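Xylose isomerase-like TIM barrel domain-containing protein (Parabacteroides distasonis, PDB 4KW2) is of unknown function but, as a xylose isomerase-like TIM barrel, may act as a sugar isomerase or a related enzyme of that superfamily. Local coordinates at residues Q44-G49 with N255-L260; A61-E66 with R82-I87; Y68-L73 with A98-N103; N128-I133 with V144-H149. All coordinates share one frame; numbering follows the deposited sequence. Where two conformers were deposited one is given.

Contact 1: residues Q44-G49 with N255-L260. With EDO (1,2-ethanediol), chain I.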
loop_
_atom_site.group_PDB
_atom_site.type_symbol
_atom_site.label_atom_id
_atom_site.label_comp_id
_atom_site.label_asym_id
_atom_site.label_seq_id
_atom_site.Cartn_x
_atom_site.Cartn_y
_atom_site.Cartn_z
ATOM N N GLN A 44 -5.154 -25.490 6.158
ATOM C CA GLN A 44 -5.155 -26.903 5.754
ATOM C C GLN A 44 -5.216 -27.054 4.239
ATOM O O GLN A 44 -4.503 -27.874 3.666
ATOM C CB GLN A 44 -6.342 -27.648 6.355
ATOM C CG GLN A 44 -6.240 -27.897 7.843
ATOM C CD GLN A 44 -7.475 -28.589 8.385
ATOM O OE1 GLN A 44 -8.510 -27.965 8.605
ATOM N NE2 GLN A 44 -7.369 -29.880 8.601
ATOM N N GLN A 45 -6.071 -26.264 3.596
ATOM C CA GLN A 45 -6.197 -26.303 2.135
ATOM C C GLN A 45 -4.910 -25.844 1.446
ATOM O O GLN A 45 -4.575 -26.324 0.367
ATOM C CB GLN A 45 -7.378 -25.450 1.677
ATOM C CG GLN A 45 -8.726 -25.980 2.142
ATOM C CD GLN A 45 -9.814 -24.932 2.062
ATOM O OE1 GLN A 45 -9.894 -24.184 1.094
ATOM N NE2 GLN A 45 -10.655 -24.869 3.084
ATOM N N LEU A 46 -4.194 -24.922 2.080
ATOM C CA LEU A 46 -2.893 -24.483 1.583
ATOM C C LEU A 46 -1.804 -25.534 1.775
ATOM O O LEU A 46 -0.825 -25.549 1.036
ATOM C CB LEU A 46 -2.475 -23.186 2.277
ATOM C CG LEU A 46 -3.253 -21.949 1.824
ATOM C CD1 LEU A 46 -3.173 -20.845 2.862
ATOM C CD2 LEU A 46 -2.743 -21.462 0.471
ATOM N N GLY A 47 -1.968 -26.391 2.780
ATOM C CA GLY A 47 -0.999 -27.443 3.076
ATOM C C GLY A 47 0.160 -26.954 3.927
ATOM O O GLY A 47 1.312 -27.268 3.638
HETATM N N MSE A 48 -0.145 -26.197 4.982
HETATM C CA MSE A 48 0.875 -25.693 5.915
HETATM C C MSE A 48 0.614 -26.181 7.320
HETATM O O MSE A 48 -0.544 -26.331 7.733
HETATM C CB MSE A 48 0.881 -24.169 5.886
HETATM C CG MSE A 48 1.596 -23.669 4.642
HETATM SE SE MSE A 48 1.703 -21.705 4.693
HETATM C CE MSE A 48 -0.136 -21.366 4.132
ATOM N N GLY A 49 1.691 -26.415 8.070
ATOM C CA GLY A 49 1.599 -27.020 9.400
ATOM C C GLY A 49 1.910 -26.091 10.560
ATOM O O GLY A 49 2.109 -26.556 11.686
ATOM N N ASN A 255 1.439 -22.919 -5.594
ATOM C CA ASN A 255 2.604 -22.900 -6.498
ATOM C C ASN A 255 3.889 -22.407 -5.841
ATOM O O ASN A 255 4.962 -22.958 -6.088
ATOM C CB ASN A 255 2.341 -22.027 -7.715
ATOM C CG ASN A 255 1.303 -22.611 -8.636
ATOM O OD1 ASN A 255 1.198 -23.822 -8.774
ATOM N ND2 ASN A 255 0.528 -21.748 -9.280
ATOM N N SER A 256 3.786 -21.357 -5.031
ATOM C CA SER A 256 4.945 -20.847 -4.305
ATOM C C SER A 256 5.286 -21.730 -3.108
ATOM O O SER A 256 6.454 -22.028 -2.868
ATOM C CB SER A 256 4.716 -19.410 -3.847
ATOM O OG SER A 256 4.759 -18.534 -4.954
ATOM N N LEU A 257 4.268 -22.154 -2.365
ATOM C CA LEU A 257 4.484 -23.020 -1.199
ATOM C C LEU A 257 5.220 -24.299 -1.578
ATOM O O LEU A 257 6.000 -24.827 -0.790
ATOM C CB LEU A 257 3.157 -23.348 -0.512
ATOM C CG LEU A 257 2.476 -22.152 0.158
ATOM C CD1 LEU A 257 1.144 -22.564 0.766
ATOM C CD2 LEU A 257 3.380 -21.525 1.212
ATOM N N GLU A 258 4.981 -24.775 -2.796
ATOM C CA GLU A 258 5.664 -25.950 -3.345
ATOM C C GLU A 258 7.186 -25.865 -3.181
ATOM O O GLU A 258 7.812 -26.790 -2.670
ATOM C CB GLU A 258 5.296 -26.100 -4.825
ATOM C CG GLU A 258 5.883 -27.309 -5.526
ATOM C CD GLU A 258 5.505 -27.376 -6.996
ATOM O OE1 GLU A 258 4.548 -26.683 -7.407
ATOM O OE2 GLU A 258 6.164 -28.130 -7.746
ATOM N N PHE A 259 7.772 -24.749 -3.595
ATOM C CA PHE A 259 9.225 -24.578 -3.526
ATOM C C PHE A 259 9.709 -24.228 -2.118
ATOM O O PHE A 259 10.800 -24.625 -1.712
ATOM C CB PHE A 259 9.674 -23.505 -4.509
ATOM C CG PHE A 259 9.368 -23.838 -5.936
ATOM C CD1 PHE A 259 10.174 -24.722 -6.641
ATOM C CD2 PHE A 259 8.259 -23.289 -6.568
ATOM C CE1 PHE A 259 9.888 -25.040 -7.956
ATOM C CE2 PHE A 259 7.969 -23.599 -7.884
ATOM C CZ PHE A 259 8.785 -24.476 -8.581
ATOM N N LEU A 260 8.895 -23.479 -1.382
ATOM C CA LEU A 260 9.234 -23.098 -0.018
ATOM C C LEU A 260 9.257 -24.299 0.919
ATOM O O LEU A 260 10.018 -24.313 1.882
ATOM C CB LEU A 260 8.239 -22.067 0.506
ATOM C CG LEU A 260 8.261 -20.718 -0.202
ATOM C CD1 LEU A 260 7.035 -19.912 0.200
ATOM C CD2 LEU A 260 9.541 -19.959 0.111
HETATM C C1 EDO I . 3.153 -30.160 7.655
HETATM O O1 EDO I . 4.440 -29.836 8.204
HETATM C C2 EDO I . 3.020 -29.596 6.242
HETATM O O2 EDO I . 1.660 -29.691 5.795
#
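Leu-46, in the last turn of helix 36-46, meets the side chain of Leu-257 on helix 250-262 through both backbone and side-chain atoms. Its carbonyl O lies 3.6 Å from Leu-257 CD1, and its CB is 4.0 Å from the same methyl. That O also accepts a hydrogen bond from Arg-254 NH1, on the same helix as Leu-257. Gly-47 follows with a positive phi of 84° and is the C-prime residue of a Schellman motif: the N of Met-48 reaches back to the O of Thr-43, and the helix stops. The O of Gly-47 accepts from Gln-261 NE2 and, weakly, from an ethanediol probably left by the crystallisation liquor. Met-48, present as selenomethionine, then crosses Leu-257 at about a right angle. A bend at its last torsion (chi3 -78°) folds the end of the chain over Leu-257: Met-48 CE is 3.8 Å from Leu-257 CD1, and Met-48 SE is 3.9 Å from Leu-257 CD2. Leu-257, whose first bond heads toward the turn, is thus touched on CD1 by Leu-46 and on both methyls by Met-48. The three residues are buried between the two helices and the barrel wall: Ile-26 of strand 23-27 lies against Leu-46 and Met-48, Val-24 of the same strand touches Leu-257, and Ile-253 of helix 250-262 packs on Leu-46.

Contact 2: residues A61-E66 with R82-I87. With SO4 (sulfate ion), chain G.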
loop_
_atom_site.group_PDB
_atom_site.type_symbol
_atom_site.label_atom_id
_atom_site.label_comp_id
_atom_site.label_asym_id
_atom_site.label_seq_id
_atom_site.Cartn_x
_atom_site.Cartn_y
_atom_site.Cartn_z
ATOM N N ALA A 61 -16.826 -21.175 15.813
ATOM C CA ALA A 61 -17.227 -22.466 16.381
ATOM C C ALA A 61 -16.055 -23.447 16.293
ATOM O O ALA A 61 -15.375 -23.497 15.271
ATOM C CB ALA A 61 -18.436 -23.019 15.645
ATOM N N PRO A 62 -15.829 -24.255 17.345
ATOM C CA PRO A 62 -16.675 -24.549 18.504
ATOM C C PRO A 62 -16.727 -23.496 19.606
ATOM O O PRO A 62 -17.486 -23.662 20.560
ATOM C CB PRO A 62 -16.042 -25.827 19.062
ATOM C CG PRO A 62 -14.592 -25.646 18.773
ATOM C CD PRO A 62 -14.532 -24.954 17.437
ATOM N N PHE A 63 -15.937 -22.432 19.499
ATOM C CA PHE A 63 -15.990 -21.370 20.504
ATOM C C PHE A 63 -17.286 -20.606 20.355
ATOM O O PHE A 63 -17.833 -20.531 19.255
ATOM C CB PHE A 63 -14.803 -20.422 20.380
ATOM C CG PHE A 63 -13.496 -21.090 20.628
ATOM C CD1 PHE A 63 -13.018 -21.229 21.917
ATOM C CD2 PHE A 63 -12.768 -21.629 19.579
ATOM C CE1 PHE A 63 -11.816 -21.862 22.155
ATOM C CE2 PHE A 63 -11.571 -22.271 19.809
ATOM C CZ PHE A 63 -11.094 -22.385 21.100
ATOM N N PRO A 64 -17.796 -20.055 21.461
ATOM C CA PRO A 64 -19.032 -19.293 21.363
ATOM C C PRO A 64 -18.820 -17.970 20.642
ATOM O O PRO A 64 -17.690 -17.477 20.555
ATOM C CB PRO A 64 -19.448 -19.078 22.822
ATOM C CG PRO A 64 -18.217 -19.277 23.632
ATOM C CD PRO A 64 -17.291 -20.152 22.842
ATOM N N LYS A 65 -19.908 -17.419 20.121
ATOM C CA LYS A 65 -19.864 -16.181 19.352
ATOM C C LYS A 65 -19.362 -15.020 20.216
ATOM O O LYS A 65 -19.618 -14.981 21.420
ATOM C CB LYS A 65 -21.253 -15.866 18.788
ATOM C CG LYS A 65 -21.251 -14.871 17.647
ATOM C CD LYS A 65 -22.579 -14.902 16.907
ATOM C CE LYS A 65 -22.679 -13.766 15.906
ATOM N NZ LYS A 65 -24.003 -13.755 15.224
ATOM N N GLU A 66 -18.640 -14.097 19.578
ATOM C CA GLU A 66 -18.001 -12.938 20.232
ATOM C C GLU A 66 -16.782 -13.287 21.099
ATOM O O GLU A 66 -16.293 -12.438 21.832
ATOM C CB GLU A 66 -18.998 -12.110 21.071
ATOM C CG GLU A 66 -20.310 -11.737 20.386
ATOM C CD GLU A 66 -20.128 -10.897 19.136
ATOM O OE1 GLU A 66 -19.058 -10.273 18.975
ATOM O OE2 GLU A 66 -21.068 -10.855 18.311
ATOM N N ARG A 82 -5.884 -25.312 21.807
ATOM C CA ARG A 82 -4.819 -26.279 21.547
ATOM C C ARG A 82 -5.341 -27.489 20.770
ATOM O O ARG A 82 -4.725 -27.922 19.794
ATOM C CB ARG A 82 -4.151 -26.733 22.850
ATOM C CG ARG A 82 -3.271 -25.669 23.497
ATOM C CD ARG A 82 -2.318 -26.266 24.529
ATOM N NE ARG A 82 -3.034 -26.996 25.575
ATOM C CZ ARG A 82 -3.597 -26.451 26.658
ATOM N NH1 ARG A 82 -3.551 -25.139 26.884
ATOM N NH2 ARG A 82 -4.228 -27.232 27.526
ATOM N N HIS A 83 -6.485 -28.015 21.196
ATOM C CA HIS A 83 -7.104 -29.164 20.539
ATOM C C HIS A 83 -7.463 -28.877 19.078
ATOM O O HIS A 83 -7.249 -29.718 18.205
ATOM C CB HIS A 83 -8.353 -29.585 21.316
ATOM C CG HIS A 83 -9.170 -30.635 20.630
ATOM N ND1 HIS A 83 -8.784 -31.957 20.571
ATOM C CD2 HIS A 83 -10.351 -30.556 19.973
ATOM C CE1 HIS A 83 -9.691 -32.647 19.903
ATOM N NE2 HIS A 83 -10.654 -31.821 19.530
ATOM N N GLU A 84 -8.011 -27.688 18.828
ATOM C CA GLU A 84 -8.443 -27.281 17.492
ATOM C C GLU A 84 -7.274 -27.144 16.506
ATOM O O GLU A 84 -7.400 -27.492 15.334
ATOM C CB GLU A 84 -9.233 -25.967 17.565
ATOM C CG GLU A 84 -10.636 -26.105 18.150
ATOM C CD GLU A 84 -11.503 -27.091 17.391
ATOM O OE1 GLU A 84 -11.625 -26.956 16.154
ATOM O OE2 GLU A 84 -12.057 -28.004 18.033
ATOM N N PHE A 85 -6.143 -26.629 16.978
ATOM C CA PHE A 85 -4.912 -26.653 16.186
ATOM C C PHE A 85 -4.459 -28.091 15.919
ATOM O O PHE A 85 -4.184 -28.468 14.782
ATOM C CB PHE A 85 -3.799 -25.880 16.896
ATOM C CG PHE A 85 -3.798 -24.402 16.603
ATOM C CD1 PHE A 85 -3.083 -23.898 15.528
ATOM C CD2 PHE A 85 -4.488 -23.515 17.413
ATOM C CE1 PHE A 85 -3.059 -22.540 15.262
ATOM C CE2 PHE A 85 -4.478 -22.156 17.147
ATOM C CZ PHE A 85 -3.760 -21.666 16.075
ATOM N N LYS A 86 -4.409 -28.895 16.974
ATOM C CA LYS A 86 -3.849 -30.243 16.891
ATOM C C LYS A 86 -4.598 -31.138 15.901
ATOM O O LYS A 86 -3.967 -31.810 15.093
ATOM C CB LYS A 86 -3.830 -30.903 18.275
ATOM C CG LYS A 86 -3.056 -32.214 18.340
ATOM C CD LYS A 86 -3.577 -33.112 19.447
ATOM C CE LYS A 86 -2.881 -34.466 19.453
ATOM N NZ LYS A 86 -1.515 -34.406 20.048
ATOM N N ILE A 87 -5.931 -31.155 15.968
ATOM C CA ILE A 87 -6.722 -31.998 15.064
ATOM C C ILE A 87 -6.639 -31.575 13.598
ATOM O O ILE A 87 -7.062 -32.329 12.724
ATOM C CB ILE A 87 -8.212 -32.088 15.472
ATOM C CG1 ILE A 87 -8.924 -30.735 15.317
ATOM C CG2 ILE A 87 -8.339 -32.641 16.890
ATOM C CD1 ILE A 87 -10.417 -30.824 15.544
HETATM S S SO4 G . -5.922 -33.290 22.115
HETATM O O1 SO4 G . -4.784 -34.238 22.062
HETATM O O2 SO4 G . -6.855 -33.731 23.178
HETATM O O3 SO4 G . -5.430 -31.922 22.407
HETATM O O4 SO4 G . -6.620 -33.273 20.810
#
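The long loop that follows strand 50-53 of the barrel folds back here on the helix it leads into, setting Pro-62 and Phe-63 against Glu-84. The proline ring and the glutamate approach from opposite directions: Pro-62 CG is 3.5 Å from Glu-84 OE2, and Pro-62 CD is 3.7 Å from Glu-84 CD. The Glu-84 chain bends at chi2 (-58°), and its carboxylate lies against CG and CD of the proline. Helix 75-86 is one of the outer helices of the TIM barrel, and Arg-88, a little further along the chain, forms a salt bridge with Glu-84 OE1, so the charge has a partner beside the apolar ring. Phe-63 comes in obliquely, its CE2 4.3 Å from Glu-84 CG, while its ring also rests on Leu-80 and Leu-81 of the helix and on Met-37 of helix 36-46. A cis peptide bond precedes Pro-62. Elsewhere on the same helix His-83 ND1 donates to O4 of a sulfate, probably from the crystallisation liquor, with the sulfur in the plane of the imidazole.

Contact 3: residues Y68-L73 with A98-N103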
loop_
_atom_site.group_PDB
_atom_site.type_symbol
_atom_site.label_atom_id
_atom_site.label_comp_id
_atom_site.label_asym_id
_atom_site.label_seq_id
_atom_site.Cartn_x
_atom_site.Cartn_y
_atom_site.Cartn_z
ATOM N N TYR A 68 -12.935 -13.794 21.138
ATOM C CA TYR A 68 -11.817 -13.459 20.254
ATOM C C TYR A 68 -10.477 -13.903 20.833
ATOM O O TYR A 68 -10.363 -14.197 22.021
ATOM C CB TYR A 68 -11.805 -11.957 19.899
ATOM C CG TYR A 68 -11.895 -10.987 21.063
ATOM C CD1 TYR A 68 -10.792 -10.725 21.870
ATOM C CD2 TYR A 68 -13.081 -10.304 21.335
ATOM C CE1 TYR A 68 -10.874 -9.831 22.931
ATOM C CE2 TYR A 68 -13.170 -9.412 22.393
ATOM C CZ TYR A 68 -12.064 -9.179 23.185
ATOM O OH TYR A 68 -12.147 -8.292 24.226
ATOM N N LEU A 69 -9.460 -13.968 19.977
ATOM C CA LEU A 69 -8.132 -14.388 20.407
ATOM C C LEU A 69 -7.484 -13.270 21.213
ATOM O O LEU A 69 -7.293 -12.160 20.717
ATOM C CB LEU A 69 -7.247 -14.741 19.213
ATOM C CG LEU A 69 -5.835 -15.260 19.528
ATOM C CD1 LEU A 69 -5.872 -16.515 20.387
ATOM C CD2 LEU A 69 -5.065 -15.529 18.249
ATOM N N ASN A 70 -7.161 -13.565 22.466
ATOM C CA ASN A 70 -6.472 -12.621 23.321
ATOM C C ASN A 70 -5.961 -13.395 24.511
ATOM O O ASN A 70 -6.385 -14.528 24.740
ATOM C CB ASN A 70 -7.421 -11.506 23.761
ATOM C CG ASN A 70 -6.702 -10.335 24.408
ATOM O OD1 ASN A 70 -5.488 -10.156 24.256
ATOM N ND2 ASN A 70 -7.452 -9.531 25.137
ATOM N N TYR A 71 -5.057 -12.791 25.272
ATOM C CA TYR A 71 -4.392 -13.498 26.357
ATOM C C TYR A 71 -5.277 -13.747 27.585
ATOM O O TYR A 71 -4.832 -14.367 28.547
ATOM C CB TYR A 71 -3.073 -12.806 26.738
ATOM C CG TYR A 71 -3.152 -11.329 27.096
ATOM C CD1 TYR A 71 -4.135 -10.840 27.954
ATOM C CD2 TYR A 71 -2.206 -10.432 26.611
ATOM C CE1 TYR A 71 -4.185 -9.502 28.291
ATOM C CE2 TYR A 71 -2.250 -9.092 26.943
ATOM C CZ TYR A 71 -3.241 -8.635 27.785
ATOM O OH TYR A 71 -3.290 -7.309 28.137
ATOM N N ASP A 72 -6.524 -13.283 27.536
ATOM C CA ASP A 72 -7.478 -13.457 28.633
ATOM C C ASP A 72 -8.347 -14.719 28.504
ATOM O O ASP A 72 -9.271 -14.910 29.297
ATOM C CB ASP A 72 -8.383 -12.215 28.740
ATOM C CG ASP A 72 -9.274 -12.015 27.512
ATOM O OD1 ASP A 72 -9.095 -12.714 26.491
ATOM O OD2 ASP A 72 -10.159 -11.145 27.562
ATOM N N LEU A 73 -8.077 -15.572 27.518
ATOM C CA LEU A 73 -8.875 -16.790 27.336
ATOM C C LEU A 73 -8.810 -17.705 28.560
ATOM O O LEU A 73 -7.737 -17.936 29.110
ATOM C CB LEU A 73 -8.414 -17.580 26.102
ATOM C CG LEU A 73 -8.713 -16.988 24.730
ATOM C CD1 LEU A 73 -8.093 -17.858 23.648
ATOM C CD2 LEU A 73 -10.210 -16.841 24.509
ATOM N N ALA A 98 3.181 -8.326 18.621
ATOM C CA ALA A 98 2.781 -7.610 19.821
ATOM C C ALA A 98 3.676 -6.390 20.034
ATOM O O ALA A 98 4.896 -6.471 19.918
ATOM C CB ALA A 98 2.826 -8.533 21.024
ATOM N N SER A 99 3.050 -5.261 20.343
ATOM C CA SER A 99 3.755 -4.003 20.538
ATOM C C SER A 99 3.164 -3.297 21.753
ATOM O O SER A 99 2.724 -2.150 21.671
ATOM C CB SER A 99 3.632 -3.138 19.281
ATOM O OG SER A 99 4.467 -1.994 19.347
ATOM N N TYR A 100 3.169 -4.000 22.881
ATOM C CA TYR A 100 2.531 -3.519 24.107
ATOM C C TYR A 100 3.313 -2.411 24.791
ATOM O O TYR A 100 4.527 -2.279 24.612
ATOM C CB TYR A 100 2.356 -4.659 25.104
ATOM C CG TYR A 100 1.381 -5.725 24.695
ATOM C CD1 TYR A 100 0.018 -5.464 24.653
ATOM C CD2 TYR A 100 1.811 -7.008 24.385
ATOM C CE1 TYR A 100 -0.890 -6.451 24.304
ATOM C CE2 TYR A 100 0.912 -7.999 24.030
ATOM C CZ TYR A 100 -0.435 -7.715 23.995
ATOM O OH TYR A 100 -1.332 -8.691 23.653
ATOM N N GLY A 101 2.602 -1.646 25.613
ATOM C CA GLY A 101 3.173 -0.503 26.311
ATOM C C GLY A 101 3.375 -0.689 27.802
ATOM O O GLY A 101 3.955 0.179 28.445
ATOM N N THR A 102 2.903 -1.799 28.369
ATOM C CA THR A 102 3.058 -2.038 29.811
ATOM C C THR A 102 3.647 -3.412 30.105
ATOM O O THR A 102 3.526 -4.335 29.305
ATOM C CB THR A 102 1.719 -1.927 30.573
ATOM O OG1 THR A 102 0.919 -3.091 30.319
ATOM C CG2 THR A 102 0.956 -0.662 30.178
ATOM N N ASN A 103 4.262 -3.537 31.276
ATOM C CA ASN A 103 4.825 -4.808 31.715
ATOM C C ASN A 103 3.761 -5.870 31.969
ATOM O O ASN A 103 3.983 -7.052 31.702
ATOM C CB ASN A 103 5.655 -4.603 32.978
ATOM C CG ASN A 103 6.918 -3.804 32.722
ATOM O OD1 ASN A 103 7.254 -3.500 31.579
ATOM N ND2 ASN A 103 7.617 -3.457 33.786
HETATM O O HOH W 1 -3.774 -8.119 23.979
#
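Tyr-71 and Tyr-100 reach past one another, their side chains pointing opposite ways, where two loops of the TIM barrel meet, one between strand 50-53 and helix 75-86, the other between strand 91-98 and helix 103-116. Their rings are inclined at 41° with centroids 5.8 Å apart, an oblique pairing. The closest approach is made by the phenol oxygen of Tyr-100, OH, which lies 3.4 Å from Tyr-71 CE2; its CZ follows at 3.7 Å from the same carbon. Tyr-71 takes the crowded position, CG between the backbone N and the carbonyl carbon (chi1 55°), which folds its ring back over the preceding side chain, so that Asn-70 OD1 sits above the ring centre. That same OD1 accepts a weak bond from Tyr-71 N. The contact is part of a subunit interface: the O of Gly-219 of the second subunit accepts a hydrogen bond from Asn-70 ND2, and Trp-216 of that subunit pairs with Tyr-100 OH through NE1. Between the loops a single water bridges the polar ends. It donates to Asn-70 OD1 at 2.7 Å and accepts from Tyr-100 OH at 2.5 Å, lying at the edge of the Tyr-100 ring and in its plane.

Contact 4: residues N128-I133 with V144-H149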
loop_
_atom_site.group_PDB
_atom_site.type_symbol
_atom_site.label_atom_id
_atom_site.label_comp_id
_atom_site.label_asym_id
_atom_site.label_seq_id
_atom_site.Cartn_x
_atom_site.Cartn_y
_atom_site.Cartn_z
ATOM N N ASN A 128 13.987 0.255 25.708
ATOM C CA ASN A 128 13.912 0.149 27.174
ATOM C C ASN A 128 13.138 -1.080 27.681
ATOM O O ASN A 128 13.309 -1.495 28.829
ATOM C CB ASN A 128 13.327 1.432 27.783
ATOM C CG ASN A 128 11.868 1.655 27.414
ATOM O OD1 ASN A 128 10.981 0.917 27.847
ATOM N ND2 ASN A 128 11.611 2.691 26.625
ATOM N N GLN A 129 12.288 -1.651 26.829
ATOM C CA GLN A 129 11.494 -2.831 27.184
ATOM C C GLN A 129 12.246 -4.155 27.001
ATOM O O GLN A 129 11.796 -5.192 27.487
ATOM C CB GLN A 129 10.200 -2.869 26.353
ATOM C CG GLN A 129 9.172 -1.819 26.753
ATOM C CD GLN A 129 7.992 -1.747 25.798
ATOM O OE1 GLN A 129 8.147 -1.915 24.588
ATOM N NE2 GLN A 129 6.805 -1.480 26.339
ATOM N N LEU A 130 13.378 -4.125 26.304
ATOM C CA LEU A 130 14.095 -5.358 25.955
ATOM C C LEU A 130 14.552 -6.168 27.172
ATOM O O LEU A 130 14.422 -7.396 27.185
ATOM C CB LEU A 130 15.294 -5.048 25.052
ATOM C CG LEU A 130 14.945 -4.516 23.657
ATOM C CD1 LEU A 130 16.212 -4.269 22.850
ATOM C CD2 LEU A 130 14.023 -5.476 22.920
ATOM N N ASP A 131 15.085 -5.481 28.182
ATOM C CA ASP A 131 15.499 -6.135 29.422
ATOM C C ASP A 131 14.358 -6.939 30.034
ATOM O O ASP A 131 14.521 -8.126 30.335
ATOM C CB ASP A 131 16.021 -5.112 30.438
ATOM C CG ASP A 131 17.487 -4.760 30.222
ATOM O OD1 ASP A 131 18.003 -4.936 29.100
ATOM O OD2 ASP A 131 18.131 -4.304 31.185
ATOM N N TYR A 132 13.204 -6.295 30.202
ATOM C CA TYR A 132 12.041 -6.953 30.787
ATOM C C TYR A 132 11.554 -8.106 29.911
ATOM O O TYR A 132 11.222 -9.186 30.411
ATOM C CB TYR A 132 10.907 -5.953 31.009
ATOM C CG TYR A 132 9.755 -6.540 31.793
ATOM C CD1 TYR A 132 9.894 -6.843 33.150
ATOM C CD2 TYR A 132 8.533 -6.803 31.184
ATOM C CE1 TYR A 132 8.844 -7.389 33.873
ATOM C CE2 TYR A 132 7.480 -7.345 31.901
ATOM C CZ TYR A 132 7.641 -7.636 33.242
ATOM O OH TYR A 132 6.594 -8.175 33.951
ATOM N N ILE A 133 11.512 -7.868 28.604
ATOM C CA ILE A 133 11.089 -8.883 27.642
ATOM C C ILE A 133 12.031 -10.092 27.662
ATOM O O ILE A 133 11.578 -11.232 27.562
ATOM C CB ILE A 133 10.976 -8.284 26.219
ATOM C CG1 ILE A 133 9.748 -7.373 26.144
ATOM C CG2 ILE A 133 10.881 -9.378 25.161
ATOM C CD1 ILE A 133 9.724 -6.471 24.932
ATOM N N VAL A 144 11.996 -15.046 20.989
ATOM C CA VAL A 144 11.490 -13.714 20.694
ATOM C C VAL A 144 12.107 -13.226 19.387
ATOM O O VAL A 144 13.329 -13.189 19.249
ATOM C CB VAL A 144 11.829 -12.731 21.833
ATOM C CG1 VAL A 144 11.241 -11.354 21.554
ATOM C CG2 VAL A 144 11.317 -13.269 23.163
ATOM N N ALA A 145 11.255 -12.888 18.423
ATOM C CA ALA A 145 11.701 -12.326 17.156
ATOM C C ALA A 145 11.297 -10.859 17.111
ATOM O O ALA A 145 10.111 -10.530 16.994
ATOM C CB ALA A 145 11.096 -13.090 15.992
ATOM N N ILE A 146 12.294 -9.984 17.209
ATOM C CA ILE A 146 12.069 -8.548 17.282
ATOM C C ILE A 146 11.920 -7.960 15.882
ATOM O O ILE A 146 12.742 -8.195 15.007
ATOM C CB ILE A 146 13.203 -7.846 18.061
ATOM C CG1 ILE A 146 13.172 -8.297 19.526
ATOM C CG2 ILE A 146 13.077 -6.328 17.977
ATOM C CD1 ILE A 146 14.460 -8.041 20.279
ATOM N N HIS A 147 10.845 -7.207 15.698
ATOM C CA HIS A 147 10.522 -6.532 14.453
ATOM C C HIS A 147 10.693 -5.036 14.732
ATOM O O HIS A 147 9.968 -4.473 15.550
ATOM C CB HIS A 147 9.068 -6.859 14.103
ATOM C CG HIS A 147 8.660 -6.488 12.713
ATOM N ND1 HIS A 147 8.821 -5.221 12.195
ATOM C CD2 HIS A 147 8.046 -7.214 11.749
ATOM C CE1 HIS A 147 8.350 -5.190 10.961
ATOM N NE2 HIS A 147 7.872 -6.385 10.668
ATOM N N ASN A 148 11.659 -4.394 14.081
ATOM C CA ASN A 148 11.836 -2.940 14.221
ATOM C C ASN A 148 10.768 -2.166 13.430
ATOM O O ASN A 148 10.095 -2.738 12.571
ATOM C CB ASN A 148 13.261 -2.511 13.834
ATOM C CG ASN A 148 13.479 -2.426 12.328
ATOM O OD1 ASN A 148 14.135 -1.505 11.846
ATOM N ND2 ASN A 148 12.939 -3.387 11.584
ATOM N N HIS A 149 10.615 -0.874 13.729
ATOM C CA HIS A 149 9.532 -0.052 13.159
ATOM C C HIS A 149 9.667 0.160 11.642
ATOM O O HIS A 149 10.640 0.770 11.195
ATOM C CB HIS A 149 9.489 1.310 13.856
#
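With CG1 opposite the carbonyl carbon (chi1 -66°) and the chain extended beyond it (chi2 162°), Ile-146 sends its CD1 out to Leu-130, where it stops 3.7 Å from Leu-130 CD2. Leu-130 starts from the same kind of first torsion (-67°); the two side chains run obliquely across one another and touch by a single methyl each. One turn further along the helix, Ile-133 meets Val-144 at roughly a right angle. Here the short branch does the work: Ile-133 CG2 lies 4.1 Å from Val-144 CG1. Both pairs are purely apolar. Because Val-144 and Ile-146 are two apart on a strand, both their side chains face the helix, and the pairing runs in reverse order, Leu-130 with Ile-146 and Ile-133 with Val-144, since helix and strand run opposite ways. The contact belongs to the beta-alpha-beta unit of strand 120-123, helix 130-140 and strand 143-146. Phe-110 of helix 103-116 lies on both Ile-133 and Val-144, while Val-123 of strand 120-123 and Met-172 of strand 172-178 flank Val-144 and Ile-146.

How the contacts relate
From the N terminus, contact 1 opens first, at the end of helix 36-46, and closes last, on helix 250-262, so its loop encloses the other three and brings the first and last helices of the barrel side by side. Contacts 2 and 3 then cross: 61-66 and 68-73 sit one residue apart in one loop, but the former turns to helix 75-86 and the latter to the loop after strand 91-98. Contact 4 comes in series behind them, within one beta-alpha-beta unit. It meets contact 3 directly, Gln-129 NE2 lying 3.0 Å from Tyr-100 O, a probable hydrogen bond, and both touch the second subunit. Contacts 1 and 4 lie on opposite sides of the chain's centre, about 30 Å between centres.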